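PDB 2D5C: shikimate 5-dehydrogenase from Thermus thermophilus, which catalyses the reversible, NADPH-linked reduction of 3-dehydroshikimate to shikimate in the pathway leading to chorismate and the aromatic amino acids. Local coordinates for the interface of chains A and B. Residues are numbered along the deposited sequence; one frame, centred on the assembly and turned at random. Chains: chain A/B, shikimate 5-dehydrogenase.

The interface of chains A and B. Residues chain A 55, 242-244; chain B 55, 242-245.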
ATOM      1  N   ARG A  55      -7.800   5.858  -2.638  1.00 20.95           N
ATOM      2  CA  ARG A  55      -6.449   5.306  -2.523  1.00 20.49           C
ATOM      3  C   ARG A  55      -6.143   5.079  -1.047  1.00 22.60           C
ATOM      4  O   ARG A  55      -5.395   4.173  -0.689  1.00 24.47           O
ATOM      5  CB  ARG A  55      -5.420   6.272  -3.102  1.00 19.46           C
ATOM      6  CG  ARG A  55      -3.979   5.962  -2.725  1.00 20.81           C
ATOM      7  CD  ARG A  55      -3.491   4.639  -3.309  1.00 19.54           C
ATOM      8  NE  ARG A  55      -2.049   4.500  -3.133  1.00 20.31           N
ATOM      9  CZ  ARG A  55      -1.325   3.496  -3.618  1.00 21.27           C
ATOM     10  NH1 ARG A  55      -1.906   2.529  -4.322  1.00 22.23           N
ATOM     11  NH2 ARG A  55      -0.015   3.452  -3.391  1.00 22.44           N
ATOM     12  N   LEU A 242       2.636   6.967   3.472  1.00 20.83           N
ATOM     13  CA  LEU A 242       2.214   5.568   3.347  1.00 23.69           C
ATOM     14  C   LEU A 242       1.431   5.392   2.052  1.00 21.74           C
ATOM     15  O   LEU A 242       1.625   4.419   1.326  1.00 21.65           O
ATOM     16  CB  LEU A 242       1.317   5.132   4.511  1.00 23.80           C
ATOM     17  CG  LEU A 242       1.929   5.018   5.904  1.00 29.85           C
ATOM     18  CD1 LEU A 242       0.870   4.528   6.874  1.00 26.75           C
ATOM     19  CD2 LEU A 242       3.107   4.071   5.880  1.00 38.39           C
ATOM     20  N   TRP A 243       0.541   6.338   1.761  1.00 21.16           N
ATOM     21  CA  TRP A 243      -0.278   6.253   0.558  1.00 20.79           C
ATOM     22  C   TRP A 243       0.458   6.454  -0.765  1.00 23.14           C
ATOM     23  O   TRP A 243       0.131   5.802  -1.750  1.00 23.86           O
ATOM     24  CB  TRP A 243      -1.413   7.285   0.600  1.00 22.47           C
ATOM     25  CG  TRP A 243      -2.373   7.112   1.717  1.00 21.80           C
ATOM     26  CD1 TRP A 243      -2.806   5.931   2.269  1.00 19.64           C
ATOM     27  CD2 TRP A 243      -3.051   8.159   2.419  1.00 21.96           C
ATOM     28  NE1 TRP A 243      -3.711   6.187   3.278  1.00 19.84           N
ATOM     29  CE2 TRP A 243      -3.878   7.545   3.390  1.00 19.86           C
ATOM     30  CE3 TRP A 243      -3.041   9.560   2.319  1.00 21.15           C
ATOM     31  CZ2 TRP A 243      -4.687   8.284   4.260  1.00 22.69           C
ATOM     32  CZ3 TRP A 243      -3.855  10.300   3.192  1.00 24.45           C
ATOM     33  CH2 TRP A 243      -4.662   9.657   4.146  1.00 22.21           C
ATOM     34  N   THR A 244       1.446   7.346  -0.790  1.00 23.12           N
ATOM     35  CA  THR A 244       2.137   7.672  -2.044  1.00 23.95           C
ATOM     36  C   THR A 244       3.633   7.411  -2.148  1.00 26.16           C
ATOM     37  O   THR A 244       4.171   7.368  -3.256  1.00 23.89           O
ATOM     38  CB  THR A 244       1.986   9.163  -2.355  1.00 22.95           C
ATOM     39  OG1 THR A 244       2.700   9.915  -1.358  1.00 23.58           O
ATOM     40  CG2 THR A 244       0.530   9.577  -2.331  1.00 23.30           C
TER
ATOM     41  N   ARG B  55      10.655   1.817  -2.392  1.00 22.53           N
ATOM     42  CA  ARG B  55       9.207   1.917  -2.249  1.00 24.08           C
ATOM     43  C   ARG B  55       8.565   0.667  -2.842  1.00 23.59           C
ATOM     44  O   ARG B  55       7.533   0.178  -2.364  1.00 23.49           O
ATOM     45  CB  ARG B  55       8.697   3.161  -2.977  1.00 20.79           C
ATOM     46  CG  ARG B  55       7.178   3.251  -3.070  1.00 18.63           C
ATOM     47  CD  ARG B  55       6.487   3.343  -1.716  1.00 19.89           C
ATOM     48  NE  ARG B  55       5.055   3.578  -1.901  1.00 19.42           N
ATOM     49  CZ  ARG B  55       4.190   3.835  -0.925  1.00 24.35           C
ATOM     50  NH1 ARG B  55       4.604   3.885   0.337  1.00 21.71           N
ATOM     51  NH2 ARG B  55       2.911   4.068  -1.220  1.00 20.53           N
ATOM     52  N   LEU B 242       0.129   0.663  -8.002  1.00 22.51           N
ATOM     53  CA  LEU B 242       0.110  -0.011  -6.711  1.00 23.51           C
ATOM     54  C   LEU B 242       1.072   0.717  -5.787  1.00 23.45           C
ATOM     55  O   LEU B 242       0.792   0.919  -4.604  1.00 21.14           O
ATOM     56  CB  LEU B 242       0.573  -1.469  -6.838  1.00 25.19           C
ATOM     57  CG  LEU B 242      -0.437  -2.602  -7.023  1.00 33.60           C
ATOM     58  CD1 LEU B 242       0.320  -3.914  -7.175  1.00 29.12           C
ATOM     59  CD2 LEU B 242      -1.382  -2.669  -5.829  1.00 36.31           C
ATOM     60  N   TRP B 243       2.213   1.121  -6.328  1.00 19.53           N
ATOM     61  CA  TRP B 243       3.218   1.796  -5.515  1.00 22.17           C
ATOM     62  C   TRP B 243       2.917   3.229  -5.113  1.00 20.90           C
ATOM     63  O   TRP B 243       3.229   3.630  -3.995  1.00 21.93           O
ATOM     64  CB  TRP B 243       4.581   1.807  -6.220  1.00 22.35           C
ATOM     65  CG  TRP B 243       5.168   0.461  -6.505  1.00 21.62           C
ATOM     66  CD1 TRP B 243       5.103  -0.646  -5.722  1.00 20.95           C
ATOM     67  CD2 TRP B 243       5.929   0.094  -7.662  1.00 16.47           C
ATOM     68  NE1 TRP B 243       5.775  -1.692  -6.317  1.00 19.87           N
ATOM     69  CE2 TRP B 243       6.290  -1.261  -7.512  1.00 22.22           C
ATOM     70  CE3 TRP B 243       6.343   0.784  -8.811  1.00 19.92           C
ATOM     71  CZ2 TRP B 243       7.038  -1.949  -8.470  1.00 21.48           C
ATOM     72  CZ3 TRP B 243       7.091   0.101  -9.766  1.00 21.75           C
ATOM     73  CH2 TRP B 243       7.431  -1.258  -9.588  1.00 22.08           C
ATOM     74  N   THR B 244       2.304   3.992  -6.012  1.00 22.17           N
ATOM     75  CA  THR B 244       2.080   5.411  -5.777  1.00 20.81           C
ATOM     76  C   THR B 244       0.660   5.942  -5.784  1.00 22.30           C
ATOM     77  O   THR B 244       0.405   7.024  -5.258  1.00 22.70           O
ATOM     78  CB  THR B 244       2.838   6.227  -6.840  1.00 24.14           C
ATOM     79  OG1 THR B 244       2.210   6.021  -8.119  1.00 22.10           O
ATOM     80  CG2 THR B 244       4.308   5.784  -6.914  1.00 28.15           C
ATOM     81  N   GLY B 245      -0.250   5.200  -6.403  1.00 20.60           N
ATOM     82  CA  GLY B 245      -1.622   5.655  -6.506  1.00 23.38           C
ATOM     83  C   GLY B 245      -1.837   6.335  -7.851  1.00 24.80           C
ATOM     84  O   GLY B 245      -2.962   6.730  -8.194  1.00 25.55           O
TER
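A:Arg55 and the backbone carbonyl of B:Leu242 show how an arginine can cap the C-terminal end of a partner's helix, here helix 229-244, across a two-fold axis. Across this patch the arginine binds end-on: A:Arg55 NH2 donates to B:Leu242 O at 2.9 Å and A:Arg55 NH1 to the same oxygen at 3.2 Å. That oxygen lies in the guanidinium plane, yet both nitrogens stand above one face of its carbonyl plane, away from the lone pairs. B:Arg55 repeats the grip on A:Leu242 O.

Within each chain a second, side-on pair fixes the rotation of the guanidinium. NE and NH2 of A:Arg55 both donate to A:Trp243 O, each at 2.9 Å, so NH2 bridges the two chains' helix ends. CG of A:Arg55 lies anti to its backbone N (chi1 165°), and a bend at chi2 (65°) turns the chain toward these carbonyls.

Packing completes the contact. B:Gly245 N sits 3.4 Å above the centre of the A:Arg55 guanidinium, with B:Thr244 C nearer the rim, while CB and the methyl CG2 of A:Thr244 and B:Thr244 each face the other's backbone O near the axis. An alanine in place of A:Arg55 would probably leave the B:Leu242 and A:Trp243 carbonyls without these donors and open a gap beside B:Gly245. The positive charges probably also complement the negative ends of the helix dipoles. Together the paired arginines tie the helix ends of both subunits into the homodimer; the centre of the contact lies about 21 Å from the catalytic B:Lys64.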